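PDB 6S1Y: angiotensin-converting enzyme, which probably acts as a zinc-dependent peptidase of the angiotensin-converting enzyme family, cleaving short peptides, and is a target considered for mosquito control. Local coordinates for residues Val193-Tyr198 with Thr202-Val207; Asp208-Gln213 with Arg565-Asp570; Gly378-Phe383 with Tyr497-Val502; Tyr501-Gln506 with Asp556-Leu561. All coordinates share one frame; numbering follows the deposited sequence. Where two conformers were deposited one is given.

Contact 1 of 4, residues Val193-Tyr198 with Thr202-Val207; sequences VWLNEY and TFEQQV
Y198 turns its ring with CG anti to the carbonyl carbon (chi1 -63°), while F203 has CG anti to the backbone N (chi1 -159°); together these torsions bring the two rings nearly parallel, one partly over the rim of the other. Their planes are 8° from parallel, but with centroids 4.7 Å apart the stack is slid so far that the rings barely overlap. F203 CE2 sits over the inner rim of the Y198 ring, 3.5 Å from Y198 CG, and in return Y198 CB lies over the F203 face in a CH-pi contact, 3.8 Å from the ring centroid. Beyond this pair, L195 CD2 comes to the edge of the F203 ring, 4.3 Å from F203 CD2. The other methyl of the same leucine, CD1, rests 3.7 Å from E204 OE1, a van der Waals approach in which the two side chains cross at about a right angle. The polar ends are held from elsewhere: E204 makes a salt bridge to R447, and Y198 OH bonds to E493. Within its own helical turn, Q206 NE2 donates to T202 OG1 over 3.0 Å, tying the N-cap residue to the first turn. Helix 190-196 contributes L195, and Y198 follows it in the chain; with the long helix 203-233 it forms two consecutive helices joined by a short loop, an alpha-alpha connection in this largely helical peptidase.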
# COMPACT_ATOMS: atom_id res chain seq x y z
N VAL A 193 19.24 1.35 -1.87
CA VAL A 193 18.64 2.60 -1.41
C VAL A 193 17.32 2.34 -0.71
O VAL A 193 17.09 2.80 0.42
CB VAL A 193 18.45 3.58 -2.59
CG1 VAL A 193 17.60 4.78 -2.14
CG2 VAL A 193 19.80 4.01 -3.12
N TRP A 194 16.42 1.59 -1.37
CA TRP A 194 15.12 1.30 -0.78
C TRP A 194 15.28 0.51 0.51
O TRP A 194 14.67 0.84 1.53
CB TRP A 194 14.25 0.52 -1.78
CG TRP A 194 13.58 1.35 -2.85
CD1 TRP A 194 13.66 2.71 -3.01
CD2 TRP A 194 12.75 0.88 -3.92
NE1 TRP A 194 12.91 3.10 -4.09
CE2 TRP A 194 12.34 2.00 -4.67
CE3 TRP A 194 12.29 -0.39 -4.30
CZ2 TRP A 194 11.52 1.89 -5.79
CZ3 TRP A 194 11.47 -0.50 -5.43
CH2 TRP A 194 11.10 0.64 -6.16
N LEU A 195 16.12 -0.53 0.49
CA LEU A 195 16.28 -1.34 1.69
C LEU A 195 16.93 -0.54 2.82
O LEU A 195 16.70 -0.84 4.00
CB LEU A 195 17.09 -2.60 1.37
CG LEU A 195 16.23 -3.71 0.75
CD1 LEU A 195 17.11 -4.76 0.05
CD2 LEU A 195 15.35 -4.37 1.81
N ASN A 196 17.72 0.48 2.48
CA ASN A 196 18.35 1.29 3.52
C ASN A 196 17.32 1.94 4.45
O ASN A 196 17.60 2.12 5.63
CB ASN A 196 19.23 2.35 2.88
CG ASN A 196 19.76 3.33 3.90
OD1 ASN A 196 20.46 2.94 4.83
ND2 ASN A 196 19.43 4.60 3.73
N GLU A 197 16.14 2.30 3.93
CA GLU A 197 15.10 2.92 4.74
C GLU A 197 14.66 2.07 5.92
O GLU A 197 14.00 2.60 6.82
CB GLU A 197 13.88 3.24 3.87
CG GLU A 197 14.14 4.30 2.81
CD GLU A 197 14.53 5.65 3.42
OE1 GLU A 197 13.69 6.24 4.14
OE2 GLU A 197 15.67 6.10 3.21
N TYR A 198 14.99 0.78 5.95
CA TYR A 198 14.59 -0.09 7.05
C TYR A 198 15.73 -0.34 8.03
O TYR A 198 15.51 -0.99 9.07
CB TYR A 198 14.06 -1.42 6.50
CG TYR A 198 12.81 -1.22 5.66
CD1 TYR A 198 11.55 -1.21 6.24
CD2 TYR A 198 12.91 -1.00 4.28
CE1 TYR A 198 10.42 -1.00 5.48
CE2 TYR A 198 11.77 -0.80 3.51
CZ TYR A 198 10.54 -0.79 4.12
OH TYR A 198 9.43 -0.59 3.33
N THR A 202 20.17 -7.29 7.71
CA THR A 202 19.52 -8.58 7.57
C THR A 202 18.05 -8.46 7.14
O THR A 202 17.33 -9.47 7.16
CB THR A 202 19.59 -9.38 8.89
OG1 THR A 202 18.59 -8.90 9.80
CG2 THR A 202 20.95 -9.24 9.55
N PHE A 203 17.59 -7.26 6.77
CA PHE A 203 16.16 -7.08 6.55
C PHE A 203 15.67 -7.84 5.32
O PHE A 203 14.56 -8.39 5.33
CB PHE A 203 15.80 -5.60 6.41
CG PHE A 203 14.35 -5.32 6.68
CD1 PHE A 203 13.84 -5.44 7.96
CD2 PHE A 203 13.51 -4.95 5.64
CE1 PHE A 203 12.49 -5.19 8.22
CE2 PHE A 203 12.16 -4.68 5.88
CZ PHE A 203 11.64 -4.80 7.17
N GLU A 204 16.46 -7.89 4.25
CA GLU A 204 16.03 -8.68 3.10
C GLU A 204 15.77 -10.12 3.51
O GLU A 204 14.80 -10.74 3.06
CB GLU A 204 17.06 -8.61 1.98
CG GLU A 204 16.56 -9.30 0.74
CD GLU A 204 17.34 -8.92 -0.47
OE1 GLU A 204 18.36 -8.20 -0.31
OE2 GLU A 204 16.92 -9.33 -1.59
N GLN A 205 16.60 -10.67 4.40
CA GLN A 205 16.40 -12.05 4.83
C GLN A 205 15.15 -12.18 5.69
O GLN A 205 14.42 -13.16 5.59
CB GLN A 205 17.63 -12.54 5.60
CG GLN A 205 17.58 -14.02 5.94
CD GLN A 205 17.57 -14.89 4.69
OE1 GLN A 205 18.51 -14.86 3.88
NE2 GLN A 205 16.49 -15.67 4.52
N GLN A 206 14.89 -11.20 6.54
CA GLN A 206 13.71 -11.26 7.38
C GLN A 206 12.45 -11.36 6.55
O GLN A 206 11.48 -12.03 6.93
CB GLN A 206 13.65 -10.04 8.29
CG GLN A 206 14.84 -9.94 9.24
CD GLN A 206 14.69 -8.80 10.22
OE1 GLN A 206 13.58 -8.53 10.70
NE2 GLN A 206 15.79 -8.11 10.49
N VAL A 207 12.44 -10.69 5.39
CA VAL A 207 11.25 -10.69 4.53
C VAL A 207 11.08 -12.04 3.86
O VAL A 207 9.96 -12.57 3.79
CB VAL A 207 11.37 -9.55 3.50
CG1 VAL A 207 10.37 -9.76 2.40
CG2 VAL A 207 11.15 -8.20 4.19

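Contact 2 of 4, residues Asp208-Gln213 with Arg565-Asp570; sequences DDVIEQ and RKMSAD
A569 meets V210 and Q213 in a buried, mostly apolar contact supplemented by one bridging water, where the loop leading into helix 570-575 lies against helix 203-233. The backbones come close, with CA of V210 and CA of A569 6.2 Å apart. V210 CG1, anti to the backbone N (chi1 171°), faces A569 CB at 4.2 Å, and the second branch, CG2, faces the methyl end of M567, with CE 4.3 Å away. The extended chain of Q213 brings its amide alongside the same alanine: NE2 is 4.0 Å from A569 CB, and OE1 only slightly farther. This amide also carries the polar part of the contact. A water lies 2.9 Å from Q213 NE2 and 2.8 Å from A569 N and accepts from both, taking up the A569 N-H and linking it to the Q213 amide, which makes in addition a weak bond back to D209 O one turn earlier. Next to the water bridge, S568 OG accepts from D570 N over 3.1 Å, a capping bond at the turn that contains A569, just before the following helix. The loop is wedged between two helices: V210 also packs on F498 and V502 of helix 495-514, while M567 reaches V502 from the loop side and touches F203 and Q206 of helix 203-233.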
# COMPACT_ATOMS: atom_id res chain seq x y z
N ASP A 208 12.17 -12.62 3.36
CA ASP A 208 12.14 -14.00 2.88
C ASP A 208 11.65 -14.95 3.97
O ASP A 208 10.87 -15.87 3.71
CB ASP A 208 13.54 -14.43 2.41
CG ASP A 208 14.04 -13.65 1.20
OD1 ASP A 208 13.27 -12.89 0.55
OD2 ASP A 208 15.24 -13.81 0.88
N ASP A 209 12.08 -14.75 5.21
CA ASP A 209 11.64 -15.65 6.27
C ASP A 209 10.14 -15.52 6.52
O ASP A 209 9.47 -16.52 6.81
CB ASP A 209 12.40 -15.39 7.56
CG ASP A 209 13.86 -15.75 7.46
OD1 ASP A 209 14.27 -16.39 6.46
OD2 ASP A 209 14.60 -15.36 8.39
N VAL A 210 9.58 -14.31 6.44
CA VAL A 210 8.15 -14.17 6.65
C VAL A 210 7.38 -14.84 5.51
O VAL A 210 6.37 -15.52 5.74
CB VAL A 210 7.76 -12.69 6.81
CG1 VAL A 210 6.26 -12.55 6.79
CG2 VAL A 210 8.36 -12.13 8.11
N ILE A 211 7.86 -14.68 4.27
CA ILE A 211 7.18 -15.31 3.13
C ILE A 211 7.13 -16.82 3.32
O ILE A 211 6.12 -17.46 3.02
CB ILE A 211 7.88 -14.94 1.82
CG1 ILE A 211 7.33 -13.62 1.28
CG2 ILE A 211 7.65 -16.03 0.78
CD1 ILE A 211 5.85 -13.69 0.82
N GLU A 212 8.22 -17.42 3.82
CA GLU A 212 8.22 -18.87 3.99
C GLU A 212 7.28 -19.31 5.11
O GLU A 212 6.71 -20.40 5.03
CB GLU A 212 9.64 -19.38 4.26
CG GLU A 212 9.74 -20.91 4.34
CD GLU A 212 9.13 -21.64 3.14
OE1 GLU A 212 9.13 -21.09 1.99
OE2 GLU A 212 8.62 -22.76 3.36
N GLN A 213 7.10 -18.49 6.15
CA GLN A 213 6.16 -18.86 7.21
C GLN A 213 4.72 -18.70 6.76
O GLN A 213 3.85 -19.45 7.20
CB GLN A 213 6.38 -18.00 8.46
CG GLN A 213 7.75 -18.12 9.10
CD GLN A 213 7.89 -17.17 10.25
OE1 GLN A 213 7.36 -17.41 11.33
NE2 GLN A 213 8.57 -16.05 10.02
N ARG A 565 10.74 -5.35 19.83
CA ARG A 565 11.63 -4.53 19.02
C ARG A 565 11.88 -5.12 17.64
O ARG A 565 12.76 -4.64 16.93
CB ARG A 565 12.95 -4.31 19.76
CG ARG A 565 12.74 -3.73 21.17
CD ARG A 565 14.04 -3.63 21.95
NE ARG A 565 15.15 -3.17 21.11
CZ ARG A 565 15.39 -1.89 20.83
NH1 ARG A 565 14.60 -0.93 21.30
NH2 ARG A 565 16.42 -1.58 20.06
N LYS A 566 11.12 -6.14 17.24
CA LYS A 566 11.34 -6.74 15.93
C LYS A 566 10.02 -7.02 15.22
O LYS A 566 8.99 -7.26 15.85
CB LYS A 566 12.19 -8.02 16.04
CG LYS A 566 13.67 -7.70 16.28
CD LYS A 566 14.55 -8.94 16.38
CE LYS A 566 16.03 -8.62 16.10
NZ LYS A 566 16.31 -8.32 14.64
N MET A 567 10.07 -6.91 13.89
CA MET A 567 8.99 -7.43 13.06
C MET A 567 8.91 -8.94 13.21
O MET A 567 9.94 -9.64 13.16
CB MET A 567 9.25 -7.04 11.60
CG MET A 567 8.38 -7.72 10.57
SD MET A 567 8.73 -7.07 8.91
CE MET A 567 10.07 -8.15 8.36
N SER A 568 7.70 -9.45 13.41
CA SER A 568 7.50 -10.87 13.61
C SER A 568 6.16 -11.26 13.02
O SER A 568 5.18 -10.53 13.18
CB SER A 568 7.53 -11.27 15.08
OG SER A 568 7.17 -12.63 15.22
N ALA A 569 6.14 -12.40 12.32
CA ALA A 569 4.91 -12.95 11.76
C ALA A 569 4.07 -13.70 12.79
O ALA A 569 3.03 -14.26 12.40
CB ALA A 569 5.24 -13.90 10.61
N ASP A 570 4.49 -13.73 14.06
CA ASP A 570 3.74 -14.44 15.09
C ASP A 570 2.29 -13.96 15.13
O ASP A 570 1.35 -14.77 15.09
CB ASP A 570 4.43 -14.23 16.45
CG ASP A 570 3.67 -14.85 17.63
OD1 ASP A 570 2.73 -15.65 17.42
OD2 ASP A 570 4.05 -14.52 18.79
O HOH W 1 8.42 -13.91 11.93

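Contact 3 of 4, residues Gly378-Phe383 with Tyr497-Val502; sequences GANPGF and YFVSYV. With KSN ((2~{S})-2-[[(4~{S})-4-azanyl-5-oxidanyl-5-oxidanylidene-pentanoyl]amino]pentanedioic acid), chain H.
V499 packs on G382 where the N-terminus of helix 381-395 is laid against helix 495-514; E385 of the former joins H357 and H361 of the HExxH helix in the zinc site. Starting at its branch point, V499 CB stands 4.1 Å from G382 CA. CG1, anti to the backbone N (chi1 177°), continues over the glycine, 4.0 Å from G382 CA, and also reaches the capping side chain, 4.2 Å from N380 OD1. The other methyl, CG2, turns to the rings of Y198 and F203. With no side chain on G382 to hold them apart, the backbones approach to 4.5 Å between CA of G382 and CA of S500, and S500 CB lies 3.7 Å from G382 O. N380 is the N-cap: its OD1 is gripped twice, by G382 N at 2.8 Å, 15° from the carbonyl plane, and by F383 N at 3.2 Å, tilted 33° from that plane. The two bonds cap the first turn of helix 381-395 and fix the oxygen. The helix that supplies the third zinc ligand thus lies beside a wall of the ligand pocket, since S500 touches E385 and Y497, one turn earlier, lines the pocket. The tyrosine ring has the amine N01 of the bound polyglutamate fragment over one face and a carboxylate oxygen at its edge, in plane, to which Y497 OH donates a hydrogen bond of 2.7 Å, to O15.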
# COMPACT_ATOMS: atom_id res chain seq x y z
N GLY A 378 7.51 8.41 8.71
CA GLY A 378 7.34 7.20 9.49
C GLY A 378 8.65 6.71 10.11
O GLY A 378 9.74 7.05 9.67
N ALA A 379 8.53 5.93 11.18
CA ALA A 379 9.71 5.29 11.76
C ALA A 379 10.43 4.44 10.71
O ALA A 379 11.66 4.44 10.63
CB ALA A 379 9.31 4.45 12.97
N ASN A 380 9.66 3.69 9.90
CA ASN A 380 10.11 3.22 8.58
C ASN A 380 8.88 3.24 7.67
O ASN A 380 7.76 3.45 8.15
CB ASN A 380 10.78 1.85 8.65
CG ASN A 380 9.85 0.73 9.06
OD1 ASN A 380 8.69 0.66 8.60
ND2 ASN A 380 10.34 -0.16 9.93
N PRO A 381 9.04 3.05 6.36
CA PRO A 381 7.87 3.21 5.46
C PRO A 381 6.72 2.29 5.78
O PRO A 381 5.58 2.60 5.40
CB PRO A 381 8.45 2.92 4.06
CG PRO A 381 9.94 3.18 4.21
CD PRO A 381 10.29 2.82 5.62
N GLY A 382 6.95 1.18 6.47
CA GLY A 382 5.86 0.29 6.82
C GLY A 382 5.02 0.80 7.96
O GLY A 382 3.82 0.51 8.03
N PHE A 383 5.61 1.55 8.89
CA PHE A 383 4.79 2.16 9.93
C PHE A 383 3.71 3.05 9.33
O PHE A 383 2.56 3.03 9.77
CB PHE A 383 5.65 2.98 10.89
CG PHE A 383 6.36 2.18 11.93
CD1 PHE A 383 7.22 1.16 11.57
CD2 PHE A 383 6.21 2.49 13.27
CE1 PHE A 383 7.89 0.44 12.52
CE2 PHE A 383 6.88 1.78 14.23
CZ PHE A 383 7.72 0.75 13.87
N TYR A 497 4.34 -1.94 1.99
CA TYR A 497 3.05 -2.58 2.22
C TYR A 497 3.23 -4.00 2.75
O TYR A 497 2.47 -4.46 3.60
CB TYR A 497 2.21 -2.56 0.94
CG TYR A 497 1.99 -1.16 0.37
CD1 TYR A 497 1.02 -0.30 0.90
CD2 TYR A 497 2.76 -0.70 -0.69
CE1 TYR A 497 0.82 0.97 0.38
CE2 TYR A 497 2.58 0.57 -1.20
CZ TYR A 497 1.62 1.40 -0.66
OH TYR A 497 1.43 2.66 -1.19
N PHE A 498 4.28 -4.70 2.31
CA PHE A 498 4.60 -5.99 2.90
C PHE A 498 4.88 -5.85 4.39
O PHE A 498 4.34 -6.58 5.23
CB PHE A 498 5.82 -6.60 2.18
CG PHE A 498 6.19 -7.97 2.67
CD1 PHE A 498 6.96 -8.13 3.82
CD2 PHE A 498 5.76 -9.11 2.00
CE1 PHE A 498 7.30 -9.40 4.28
CE2 PHE A 498 6.09 -10.37 2.46
CZ PHE A 498 6.86 -10.51 3.61
N VAL A 499 5.75 -4.90 4.75
CA VAL A 499 6.07 -4.68 6.16
C VAL A 499 4.81 -4.32 6.93
O VAL A 499 4.54 -4.87 8.01
CB VAL A 499 7.16 -3.61 6.28
CG1 VAL A 499 7.47 -3.30 7.72
CG2 VAL A 499 8.42 -4.08 5.61
N SER A 500 4.02 -3.39 6.39
CA SER A 500 2.76 -3.03 7.02
C SER A 500 1.88 -4.24 7.31
O SER A 500 1.28 -4.34 8.38
CB SER A 500 1.98 -2.06 6.13
OG SER A 500 0.68 -1.91 6.64
N TYR A 501 1.73 -5.13 6.33
CA TYR A 501 0.80 -6.24 6.50
C TYR A 501 1.29 -7.23 7.55
O TYR A 501 0.47 -7.92 8.17
CB TYR A 501 0.53 -6.91 5.15
CG TYR A 501 -0.67 -6.31 4.46
CD1 TYR A 501 -0.68 -4.98 4.07
CD2 TYR A 501 -1.82 -7.06 4.23
CE1 TYR A 501 -1.78 -4.40 3.46
CE2 TYR A 501 -2.94 -6.48 3.61
CZ TYR A 501 -2.91 -5.15 3.24
OH TYR A 501 -3.99 -4.58 2.64
N VAL A 502 2.59 -7.28 7.83
CA VAL A 502 3.09 -8.03 8.97
C VAL A 502 2.89 -7.25 10.28
O VAL A 502 2.24 -7.72 11.22
CB VAL A 502 4.57 -8.39 8.78
CG1 VAL A 502 5.08 -9.15 10.02
CG2 VAL A 502 4.79 -9.18 7.50
C10 KSN H . 1.52 7.56 -2.95
C13 KSN H . -1.05 4.82 -0.22
C17 KSN H . -2.62 -0.68 -3.40
C02 KSN H . -2.78 -0.43 -1.90
C03 KSN H . -2.31 0.95 -1.40
C04 KSN H . -2.22 2.06 -2.43
C05 KSN H . -3.12 3.30 -2.15
C07 KSN H . -1.13 4.90 -1.76
C08 KSN H . -0.62 6.22 -2.33
C09 KSN H . 0.89 6.41 -2.14
N01 KSN H . -2.04 -1.44 -1.13
N06 KSN H . -2.57 4.64 -1.90
O11 KSN H . 0.90 8.03 -3.96
O12 KSN H . 2.67 8.05 -2.64
O14 KSN H . -2.00 5.29 0.46
O15 KSN H . -0.09 4.26 0.36
O16 KSN H . -4.31 3.18 -2.21
O18 KSN H . -3.57 -0.31 -4.15
O19 KSN H . -1.63 -1.23 -3.93

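Contact 4 of 4, residues Tyr501-Gln506 with Asp556-Leu561; sequences YVIQFQ and DAMEVL
M558, I503 and Q506 carry this helix-to-helix packing between helix 554-562 and helix 495-514 of the helical peptidase fold, a contact whose three touching residues are buried. The helices stand well apart here, CA of I503 being 9.1 Å from CA of M558, and one long side chain spans the distance. M558 leaves its helix extended, with CG anti to the backbone N (chi1 175°), and bends only at its last torsion (chi3 -89°), which turns the terminal methyl toward the other helix. CE is the atom that does the touching. It lies against the branch point of I503, near its short arm, 3.9 Å from CG2 and 4.0 Å from CB of that isoleucine, the two side chains meeting at a slant. I503 CG1, set between the backbone N and the carbonyl carbon (chi1 69°), carries its own CD1 away to the side of F383 in the neighbouring helix 381-395. Q506 comes up to the methionine at about a right angle. The amide has its polar partners in the loop after helix 554-562: NE2 donates to K566 O and OE1 accepts from S568 N. The same amide oxygen, fixed by that bond, rests 4.2 Å from M558 CE.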
# COMPACT_ATOMS: atom_id res chain seq x y z
N TYR A 501 1.73 -5.13 6.33
CA TYR A 501 0.80 -6.24 6.50
C TYR A 501 1.29 -7.23 7.55
O TYR A 501 0.47 -7.92 8.17
CB TYR A 501 0.53 -6.91 5.15
CG TYR A 501 -0.67 -6.31 4.46
CD1 TYR A 501 -0.68 -4.98 4.07
CD2 TYR A 501 -1.82 -7.06 4.23
CE1 TYR A 501 -1.78 -4.40 3.46
CE2 TYR A 501 -2.94 -6.48 3.61
CZ TYR A 501 -2.91 -5.15 3.24
OH TYR A 501 -3.99 -4.58 2.64
N VAL A 502 2.59 -7.28 7.83
CA VAL A 502 3.09 -8.03 8.97
C VAL A 502 2.89 -7.25 10.28
O VAL A 502 2.24 -7.72 11.22
CB VAL A 502 4.57 -8.39 8.78
CG1 VAL A 502 5.08 -9.15 10.02
CG2 VAL A 502 4.79 -9.18 7.50
N ILE A 503 3.48 -6.06 10.37
CA ILE A 503 3.54 -5.39 11.68
C ILE A 503 2.17 -4.90 12.11
O ILE A 503 1.91 -4.75 13.31
CB ILE A 503 4.54 -4.21 11.72
CG1 ILE A 503 4.05 -3.05 10.86
CG2 ILE A 503 5.89 -4.68 11.28
CD1 ILE A 503 5.06 -1.93 10.78
N GLN A 504 1.27 -4.61 11.16
CA GLN A 504 -0.03 -4.13 11.59
C GLN A 504 -0.71 -5.13 12.52
O GLN A 504 -1.55 -4.74 13.35
CB GLN A 504 -0.93 -3.79 10.40
CG GLN A 504 -1.50 -4.98 9.64
CD GLN A 504 -2.31 -4.52 8.40
OE1 GLN A 504 -3.49 -4.79 8.30
NE2 GLN A 504 -1.65 -3.84 7.48
N PHE A 505 -0.40 -6.42 12.40
CA PHE A 505 -1.02 -7.38 13.32
C PHE A 505 -0.32 -7.36 14.68
O PHE A 505 -0.95 -7.65 15.70
CB PHE A 505 -1.03 -8.79 12.70
CG PHE A 505 -1.95 -8.90 11.50
CD1 PHE A 505 -1.49 -8.62 10.22
CD2 PHE A 505 -3.27 -9.25 11.66
CE1 PHE A 505 -2.35 -8.69 9.12
CE2 PHE A 505 -4.13 -9.32 10.57
CZ PHE A 505 -3.67 -9.04 9.31
N GLN A 506 0.97 -7.02 14.71
CA GLN A 506 1.64 -6.76 15.98
C GLN A 506 1.04 -5.54 16.67
O GLN A 506 0.77 -5.57 17.87
CB GLN A 506 3.14 -6.58 15.74
CG GLN A 506 3.80 -7.81 15.14
CD GLN A 506 5.27 -7.65 14.91
OE1 GLN A 506 5.73 -7.47 13.77
NE2 GLN A 506 6.04 -7.72 15.99
N ASP A 556 12.79 1.19 18.43
CA ASP A 556 12.36 1.91 19.62
C ASP A 556 10.93 2.41 19.47
O ASP A 556 10.14 2.36 20.41
CB ASP A 556 13.31 3.07 19.92
CG ASP A 556 14.75 2.61 20.14
OD1 ASP A 556 14.98 1.67 20.93
OD2 ASP A 556 15.65 3.18 19.49
N ALA A 557 10.57 2.89 18.28
CA ALA A 557 9.19 3.30 18.06
C ALA A 557 8.23 2.12 18.26
O ALA A 557 7.17 2.27 18.88
CB ALA A 557 9.03 3.91 16.67
N MET A 558 8.59 0.95 17.73
CA MET A 558 7.72 -0.21 17.89
C MET A 558 7.59 -0.60 19.36
O MET A 558 6.48 -0.80 19.87
CB MET A 558 8.25 -1.39 17.09
CG MET A 558 7.45 -2.67 17.32
SD MET A 558 8.01 -3.96 16.23
CE MET A 558 6.95 -3.63 14.84
N GLU A 559 8.72 -0.72 20.06
CA GLU A 559 8.67 -1.09 21.47
C GLU A 559 7.71 -0.21 22.25
O GLU A 559 7.06 -0.68 23.19
CB GLU A 559 10.07 -1.01 22.08
CG GLU A 559 10.06 -1.36 23.54
CD GLU A 559 11.42 -1.74 24.07
OE1 GLU A 559 12.43 -1.18 23.59
OE2 GLU A 559 11.46 -2.60 24.98
N VAL A 560 7.57 1.06 21.86
CA VAL A 560 6.69 1.97 22.60
C VAL A 560 5.28 1.42 22.67
O VAL A 560 4.57 1.59 23.67
CB VAL A 560 6.71 3.37 21.94
CG1 VAL A 560 5.48 4.18 22.35
CG2 VAL A 560 7.99 4.09 22.28
N LEU A 561 4.83 0.79 21.59
CA LEU A 561 3.47 0.27 21.55
C LEU A 561 3.37 -1.21 21.88
O LEU A 561 2.37 -1.64 22.46
CB LEU A 561 2.87 0.50 20.16
CG LEU A 561 1.48 -0.08 19.95
CD1 LEU A 561 0.53 0.41 20.99
CD2 LEU A 561 1.01 0.31 18.57

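In the fold
Helix 495-514 runs through the set: contacts 3 and 4 share Y501 and V502, with centres about 9 Å apart, and its V499 and V502 meet contacts 1 and 2 respectively. V499 CG2 lies 3.6 Å from F203 CZ of contact 1, and V502 CG2 3.7 Å from V210 CG1 of contact 2. Contacts 1 and 2 lie in series on helix 203-233 and touch where M567 CE meets F203 CE1 at 3.8 Å. R565 NH1 of contact 2 makes a salt bridge to D556 OD1 of contact 4 at 2.6 Å. Contact 3 reaches the pocket itself through Y497. The side chains of S500, Y198 and I503 are about 8, 11 and 12 Å from the zinc ion.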